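Local coordinates for protein alpha-fucosidase (PDB 2EAB) that probably releases alpha-1,2-linked L-fucose from glycans by hydrolysis, this chain being the catalytic portion of a longer, probably membrane-anchored bifidobacterial protein, at residues 725-728 with 729-733; 330-333 with 334-337; 649-653 with 654-658. All coordinates share one frame; numbering follows the deposited sequence.

In the fold
Interaction 1 lies deepest, its centre about 14 Å from the centre of the chain; all its touching residues are buried, on helix 722-734. Interaction 3, a loop with no regular helix or strand, sits about 30 Å out, yet it too is largely buried. Interaction 2, joining helix 316-331 to strand 335-337, is partly open and holds the one salt bridge made across these contacts. Interactions 1 and 3 approach to about 10 Å between nearest atoms, and both place side chains on helix 697-711. Each contact has a bridging water; beyond that, the helix adds side-chain donors to carbonyls already bonded, the turn adds an ion pair, and the loop is gripped by a buried carboxylate.

Interaction 1. Residues 725-728 with 729-733; sequences IGQR and INSWA
Ile729 lays the tip of its CG1-CD1 arm across CG1 of Ile725, one helical turn earlier, Ile729 CD1 lying 4.2 Å from Ile725 CG1. The same arm grazes the carbonyl that its own backbone bonds, Ile729 CG1 being 3.2 Å from Ile725 O. Three polar or aromatic side chains then fold back onto the preceding turn. With CG beside the backbone N (chi1 -77°), Asn730 brings ND2 to 2.9 Å from Gly726 O. The bond is nearly straight (169° at the hydrogen) and lies in the amide plane, though tilted from the carbonyl plane; Asn730 N adds a weak bond to the same oxygen. The amide is anchored outward as well, ND2 to Gly771 O and OD1 to Ser774 OG, which fixes its rotation. Ser731 grips Gln727 O twice: N bonds it as part of the helix, whereas OG, 2.8 Å from Gln727 O, comes from above the carbonyl plane. Water 1 joins Ser731 OG to Gln727 NE2, accepting from the amide and donating to the hydroxyl. Trp732 sets the edge of its indole, through CD1, 3.3 Å from Arg728 O, which lies in the ring plane. The Trp732 side chain also touches helices 697-711 and 738-751. A serine hydroxyl bonding the carbonyl four residues back is a familiar intrahelical bond; this helix is buried in the catalytic domain, which has the (alpha/alpha)6 barrel fold of family 95.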
loop_
_atom_site.group_PDB
_atom_site.type_symbol
_atom_site.label_atom_id
_atom_site.label_comp_id
_atom_site.label_asym_id
_atom_site.label_seq_id
_atom_site.Cartn_x
_atom_site.Cartn_y
_atom_site.Cartn_z
ATOM N N ILE A 725 -12.092 0.351 6.959
ATOM C CA ILE A 725 -11.738 -0.427 8.142
ATOM C C ILE A 725 -10.223 -0.384 8.400
ATOM O O ILE A 725 -9.795 -0.273 9.551
ATOM C CB ILE A 725 -12.329 -1.873 8.128
ATOM C CG1 ILE A 725 -12.304 -2.481 9.534
ATOM C CG2 ILE A 725 -11.611 -2.775 7.131
ATOM C CD1 ILE A 725 -13.199 -1.772 10.521
ATOM N N GLY A 726 -9.425 -0.431 7.336
ATOM C CA GLY A 726 -7.970 -0.303 7.478
ATOM C C GLY A 726 -7.576 1.001 8.150
ATOM O O GLY A 726 -6.758 1.011 9.077
ATOM N N GLN A 727 -8.166 2.104 7.699
ATOM C CA GLN A 727 -7.904 3.405 8.303
ATOM C C GLN A 727 -8.341 3.454 9.768
ATOM O O GLN A 727 -7.625 3.975 10.632
ATOM C CB GLN A 727 -8.607 4.511 7.521
ATOM C CG GLN A 727 -8.395 5.884 8.130
ATOM C CD GLN A 727 -9.187 6.966 7.444
ATOM O OE1 GLN A 727 -10.104 6.690 6.659
ATOM N NE2 GLN A 727 -8.843 8.216 7.733
ATOM N N ARG A 728 -9.520 2.908 10.049
ATOM C CA ARG A 728 -10.054 2.953 11.406
ATOM C C ARG A 728 -9.209 2.159 12.397
ATOM O O ARG A 728 -8.974 2.622 13.511
ATOM C CB ARG A 728 -11.524 2.534 11.439
ATOM C CG ARG A 728 -12.414 3.572 10.783
ATOM C CD ARG A 728 -13.830 3.092 10.599
ATOM N NE ARG A 728 -14.564 3.970 9.694
ATOM C CZ ARG A 728 -15.889 4.009 9.605
ATOM N NH1 ARG A 728 -16.640 3.229 10.376
ATOM N NH2 ARG A 728 -16.469 4.833 8.745
ATOM N N ILE A 729 -8.735 0.983 11.995
ATOM C CA ILE A 729 -7.843 0.197 12.853
ATOM C C ILE A 729 -6.596 1.007 13.227
ATOM O O ILE A 729 -6.250 1.123 14.406
ATOM C CB ILE A 729 -7.445 -1.142 12.186
ATOM C CG1 ILE A 729 -8.673 -2.045 12.029
ATOM C CG2 ILE A 729 -6.378 -1.868 13.005
ATOM C CD1 ILE A 729 -8.465 -3.187 11.048
ATOM N N ASN A 730 -5.930 1.577 12.226
ATOM C CA ASN A 730 -4.712 2.346 12.475
ATOM C C ASN A 730 -4.953 3.605 13.300
ATOM O O ASN A 730 -4.149 3.945 14.172
ATOM C CB ASN A 730 -4.012 2.680 11.162
ATOM C CG ASN A 730 -3.268 1.492 10.592
ATOM O OD1 ASN A 730 -2.095 1.264 10.907
ATOM N ND2 ASN A 730 -3.949 0.718 9.748
ATOM N N SER A 731 -6.069 4.280 13.032
ATOM C CA SER A 731 -6.428 5.502 13.750
ATOM C C SER A 731 -6.690 5.208 15.220
ATOM O O SER A 731 -6.160 5.886 16.105
ATOM C CB SER A 731 -7.652 6.156 13.119
ATOM O OG SER A 731 -7.392 6.522 11.775
ATOM N N TRP A 732 -7.490 4.181 15.480
ATOM C CA TRP A 732 -7.755 3.788 16.854
ATOM C C TRP A 732 -6.495 3.308 17.579
ATOM O O TRP A 732 -6.336 3.579 18.764
ATOM C CB TRP A 732 -8.877 2.760 16.920
ATOM C CG TRP A 732 -10.247 3.387 16.915
ATOM C CD1 TRP A 732 -11.084 3.528 15.845
ATOM C CD2 TRP A 732 -10.927 3.962 18.039
ATOM N NE1 TRP A 732 -12.250 4.149 16.237
ATOM C CE2 TRP A 732 -12.183 4.423 17.578
ATOM C CE3 TRP A 732 -10.600 4.128 19.391
ATOM C CZ2 TRP A 732 -13.115 5.041 18.424
ATOM C CZ3 TRP A 732 -11.526 4.746 20.233
ATOM C CH2 TRP A 732 -12.769 5.189 19.743
ATOM N N ALA A 733 -5.581 2.637 16.881
ATOM C CA ALA A 733 -4.335 2.203 17.523
ATOM C C ALA A 733 -3.568 3.397 18.095
ATOM O O ALA A 733 -3.029 3.329 19.203
ATOM C CB ALA A 733 -3.461 1.425 16.558
HETATM O O HOH W 1 -6.864 8.471 9.787
#

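Interaction 2. Residues 330-333 with 334-337; sequences IYDR and VKID
Over one face of the Tyr331 ring sits water 2, its oxygen 3.2 Å above the plane and offset toward the rim, and this water ties the turn together by donating both to Tyr331 O at 2.9 Å and to Val334 O at 2.7 Å. The guanidinium of Arg333 has Ile330 CG1 over one of its faces, again toward the rim, while NH2 forms a salt bridge with Glu439 and NH1 a hydrogen bond to Asn436 O. The third flat group, the Asp332 carboxylate, is met from above: Lys335 NZ stands 2.9 Å from Asp332 OD1 in a direction 56° out of the carboxylate plane. This salt bridge depends on a bend in the lysine chain at chi2 (-70°), which brings the ammonium back toward Asp332; Lys335 CE follows at 3.6 Å from Asp332 OD1. Were Asp332 an alanine, the Lys335 ammonium would probably lose its charged mate and its bent chain be set free to turn. Arg380 donates to both Ile330 O and Tyr331 O at the helix end, and Val334 packs against Tyr376 of helix 365-386 and Leu817 of strand 812-819. The geometry is that of a type I beta turn, Tyr331 to Val334, carrying the end of helix 316-331 into an outermost strand of an antiparallel sheet, where Lys335 and Asp337 make backbone bonds to Ser815 and Ser813.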
loop_
_atom_site.group_PDB
_atom_site.type_symbol
_atom_site.label_atom_id
_atom_site.label_comp_id
_atom_site.label_asym_id
_atom_site.label_seq_id
_atom_site.Cartn_x
_atom_site.Cartn_y
_atom_site.Cartn_z
ATOM N N ILE A 330 13.276 -12.054 3.657
ATOM C CA ILE A 330 12.383 -10.956 4.020
ATOM C C ILE A 330 11.259 -11.439 4.936
ATOM O O ILE A 330 10.974 -10.824 5.965
ATOM C CB ILE A 330 11.766 -10.272 2.776
ATOM C CG1 ILE A 330 12.865 -9.776 1.829
ATOM C CG2 ILE A 330 10.850 -9.122 3.199
ATOM C CD1 ILE A 330 12.386 -9.521 0.407
ATOM N N TYR A 331 10.616 -12.542 4.558
ATOM C CA TYR A 331 9.443 -13.006 5.286
ATOM C C TYR A 331 9.753 -13.336 6.744
ATOM O O TYR A 331 8.969 -13.020 7.631
ATOM C CB TYR A 331 8.799 -14.210 4.588
ATOM C CG TYR A 331 7.523 -14.660 5.257
ATOM C CD1 TYR A 331 6.296 -14.067 4.944
ATOM C CD2 TYR A 331 7.545 -15.661 6.230
ATOM C CE1 TYR A 331 5.129 -14.465 5.572
ATOM C CE2 TYR A 331 6.382 -16.069 6.862
ATOM C CZ TYR A 331 5.174 -15.470 6.528
ATOM O OH TYR A 331 4.006 -15.854 7.145
ATOM N N ASP A 332 10.895 -13.977 6.985
ATOM C CA ASP A 332 11.207 -14.449 8.333
ATOM C C ASP A 332 11.766 -13.376 9.277
ATOM O O ASP A 332 12.094 -13.678 10.425
ATOM C CB ASP A 332 12.107 -15.693 8.283
ATOM C CG ASP A 332 11.353 -16.945 7.845
ATOM O OD1 ASP A 332 10.125 -17.024 8.073
ATOM O OD2 ASP A 332 12.000 -17.859 7.287
ATOM N N ARG A 333 11.837 -12.125 8.817
ATOM C CA ARG A 333 12.327 -11.028 9.662
ATOM C C ARG A 333 11.422 -10.762 10.860
ATOM O O ARG A 333 11.894 -10.318 11.907
ATOM C CB ARG A 333 12.470 -9.742 8.854
ATOM C CG ARG A 333 13.582 -9.768 7.835
ATOM C CD ARG A 333 13.508 -8.536 6.974
ATOM N NE ARG A 333 14.539 -8.516 5.944
ATOM C CZ ARG A 333 14.668 -7.550 5.040
ATOM N NH1 ARG A 333 13.834 -6.517 5.034
ATOM N NH2 ARG A 333 15.637 -7.612 4.136
ATOM N N VAL A 334 10.128 -11.024 10.692
ATOM C CA VAL A 334 9.142 -10.778 11.728
ATOM C C VAL A 334 8.537 -12.099 12.177
ATOM O O VAL A 334 8.152 -12.930 11.354
ATOM C CB VAL A 334 8.023 -9.813 11.237
ATOM C CG1 VAL A 334 6.897 -9.701 12.263
ATOM C CG2 VAL A 334 8.598 -8.437 10.939
ATOM N N LYS A 335 8.464 -12.286 13.491
ATOM C CA LYS A 335 7.755 -13.419 14.071
ATOM C C LYS A 335 6.771 -12.894 15.096
ATOM O O LYS A 335 7.051 -11.914 15.790
ATOM C CB LYS A 335 8.733 -14.398 14.724
ATOM C CG LYS A 335 9.727 -15.030 13.757
ATOM C CD LYS A 335 9.023 -16.004 12.818
ATOM C CE LYS A 335 9.877 -16.353 11.617
ATOM N NZ LYS A 335 9.214 -17.403 10.790
ATOM N N ILE A 336 5.614 -13.537 15.187
ATOM C CA ILE A 336 4.588 -13.119 16.128
ATOM C C ILE A 336 3.906 -14.345 16.728
ATOM O O ILE A 336 3.474 -15.248 16.001
ATOM C CB ILE A 336 3.571 -12.119 15.490
ATOM C CG1 ILE A 336 2.586 -11.602 16.546
ATOM C CG2 ILE A 336 2.859 -12.733 14.269
ATOM C CD1 ILE A 336 1.771 -10.399 16.104
ATOM N N ASP A 337 3.851 -14.380 18.056
ATOM C CA ASP A 337 3.230 -15.487 18.777
ATOM C C ASP A 337 2.181 -14.956 19.738
ATOM O O ASP A 337 2.506 -14.356 20.768
ATOM C CB ASP A 337 4.278 -16.320 19.532
ATOM C CG ASP A 337 3.727 -17.654 20.040
ATOM O OD1 ASP A 337 2.504 -17.906 19.940
ATOM O OD2 ASP A 337 4.535 -18.460 20.546
HETATM O O HOH W 2 6.806 -14.003 9.299
#

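Interaction 3. Residues 649-653 with 654-658; sequences QIKEW and YFEGA
Tyr654 is the second residue of the turn that starts at Trp653; its hydroxyl bonds Pro641 O, and Arg557 makes a cation-pi contact with its ring. Phe655 turns back, CG lodged between backbone N and carbonyl carbon (chi1 56°), which brings Phe655 CE1 to 3.5 Å from Trp653 CB. Its ring runs beside the five-membered ring of Trp653, the planes 23° apart and displaced, so there is little stacking. Glu656 closes the turn through its N to Trp653 O, 3.1 Å, and then drives an extended side chain back into the loop. Gln649 NE2 donates to Glu656 OE1 on its anti side at 2.7 Å, and water 3 joins that oxygen to Ile650 O. Glu652 N meets Glu656 OE2 at 2.8 Å from above the carboxylate plane. An amide, a water and a backbone N-H, with a weaker second N-H from Trp653, would probably stabilise the carboxylate as an anion. Glu656 O takes Lys651 NZ at 3.0 Å, which is also salt-bridged to Glu643, and Lys663 as well. Gly657 O receives the other N-H of Gln649 NE2 at 2.9 Å, both acceptors lying in the amide plane. A type I beta turn, Trp653 to Glu656, thus lies within a loop of the catalytic domain organised round an inward-pointing glutamate that bonds backbone amides.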
loop_
_atom_site.group_PDB
_atom_site.type_symbol
_atom_site.label_atom_id
_atom_site.label_comp_id
_atom_site.label_asym_id
_atom_site.label_seq_id
_atom_site.Cartn_x
_atom_site.Cartn_y
_atom_site.Cartn_z
ATOM N N GLN A 649 -15.020 17.974 19.454
ATOM C CA GLN A 649 -14.569 17.228 18.281
ATOM C C GLN A 649 -13.438 17.955 17.556
ATOM O O GLN A 649 -13.297 19.168 17.678
ATOM C CB GLN A 649 -15.757 17.025 17.326
ATOM C CG GLN A 649 -16.050 18.190 16.335
ATOM C CD GLN A 649 -16.698 19.434 16.952
ATOM O OE1 GLN A 649 -16.784 19.589 18.174
ATOM N NE2 GLN A 649 -17.159 20.330 16.089
ATOM N N ILE A 650 -12.641 17.213 16.787
ATOM C CA ILE A 650 -11.741 17.836 15.817
ATOM C C ILE A 650 -12.605 18.402 14.690
ATOM O O ILE A 650 -13.350 17.655 14.051
ATOM C CB ILE A 650 -10.744 16.812 15.215
ATOM C CG1 ILE A 650 -9.896 16.138 16.304
ATOM C CG2 ILE A 650 -9.876 17.467 14.139
ATOM C CD1 ILE A 650 -8.857 17.029 16.974
ATOM N N LYS A 651 -12.526 19.708 14.457
ATOM C CA LYS A 651 -13.294 20.309 13.364
ATOM C C LYS A 651 -12.835 19.759 12.019
ATOM O O LYS A 651 -11.634 19.583 11.788
ATOM C CB LYS A 651 -13.148 21.827 13.354
ATOM C CG LYS A 651 -13.798 22.540 14.522
ATOM C CD LYS A 651 -13.697 24.044 14.363
ATOM C CE LYS A 651 -14.145 24.753 15.632
ATOM N NZ LYS A 651 -14.169 26.227 15.464
ATOM N N GLU A 652 -13.795 19.502 11.134
ATOM C CA GLU A 652 -13.498 19.067 9.774
ATOM C C GLU A 652 -13.378 20.280 8.837
ATOM O O GLU A 652 -12.597 20.250 7.877
ATOM C CB GLU A 652 -14.547 18.050 9.300
ATOM C CG GLU A 652 -14.303 17.513 7.888
ATOM C CD GLU A 652 -15.016 16.203 7.574
ATOM O OE1 GLU A 652 -15.794 15.695 8.411
ATOM O OE2 GLU A 652 -14.798 15.683 6.458
ATOM N N TRP A 653 -14.126 21.341 9.146
ATOM C CA TRP A 653 -14.056 22.612 8.422
ATOM C C TRP A 653 -13.837 23.747 9.402
ATOM O O TRP A 653 -14.293 23.683 10.544
ATOM C CB TRP A 653 -15.344 22.876 7.643
ATOM C CG TRP A 653 -15.654 21.817 6.643
ATOM C CD1 TRP A 653 -15.202 21.743 5.352
ATOM C CD2 TRP A 653 -16.469 20.664 6.852
ATOM N NE1 TRP A 653 -15.694 20.612 4.746
ATOM C CE2 TRP A 653 -16.479 19.934 5.642
ATOM C CE3 TRP A 653 -17.205 20.179 7.944
ATOM C CZ2 TRP A 653 -17.188 18.740 5.498
ATOM C CZ3 TRP A 653 -17.910 18.999 7.797
ATOM C CH2 TRP A 653 -17.898 18.292 6.583
ATOM N N TYR A 654 -13.167 24.799 8.955
ATOM C CA TYR A 654 -12.856 25.917 9.850
ATOM C C TYR A 654 -14.052 26.800 10.186
ATOM O O TYR A 654 -13.993 27.571 11.147
ATOM C CB TYR A 654 -11.628 26.708 9.353
ATOM C CG TYR A 654 -10.426 25.805 9.315
ATOM C CD1 TYR A 654 -9.944 25.230 10.492
ATOM C CD2 TYR A 654 -9.817 25.455 8.110
ATOM C CE1 TYR A 654 -8.870 24.351 10.476
ATOM C CE2 TYR A 654 -8.738 24.574 8.086
ATOM C CZ TYR A 654 -8.274 24.026 9.270
ATOM O OH TYR A 654 -7.218 23.146 9.235
ATOM N N PHE A 655 -15.139 26.670 9.427
ATOM C CA PHE A 655 -16.388 27.354 9.786
ATOM C C PHE A 655 -17.281 26.565 10.757
ATOM O O PHE A 655 -18.359 27.031 11.140
ATOM C CB PHE A 655 -17.177 27.842 8.548
ATOM C CG PHE A 655 -17.528 26.765 7.535
ATOM C CD1 PHE A 655 -17.980 25.504 7.918
ATOM C CD2 PHE A 655 -17.463 27.057 6.175
ATOM C CE1 PHE A 655 -18.319 24.543 6.964
ATOM C CE2 PHE A 655 -17.798 26.107 5.218
ATOM C CZ PHE A 655 -18.226 24.847 5.613
ATOM N N GLU A 656 -16.826 25.380 11.157
ATOM C CA GLU A 656 -17.594 24.490 12.023
ATOM C C GLU A 656 -17.678 25.008 13.461
ATOM O O GLU A 656 -16.737 25.617 13.967
ATOM C CB GLU A 656 -16.942 23.106 11.989
ATOM C CG GLU A 656 -17.642 21.998 12.755
ATOM C CD GLU A 656 -16.983 20.649 12.522
ATOM O OE1 GLU A 656 -17.025 19.796 13.432
ATOM O OE2 GLU A 656 -16.409 20.443 11.426
ATOM N N GLY A 657 -18.820 24.771 14.103
ATOM C CA GLY A 657 -18.989 25.052 15.530
ATOM C C GLY A 657 -19.137 23.728 16.251
ATOM O O GLY A 657 -18.145 23.041 16.522
ATOM N N ALA A 658 -20.379 23.364 16.554
ATOM C CA ALA A 658 -20.691 22.019 17.008
ATOM C C ALA A 658 -20.544 21.056 15.832
ATOM O O ALA A 658 -20.492 21.480 14.673
ATOM C CB ALA A 658 -22.099 21.962 17.577
HETATM O O HOH W 3 -15.814 17.415 12.881
#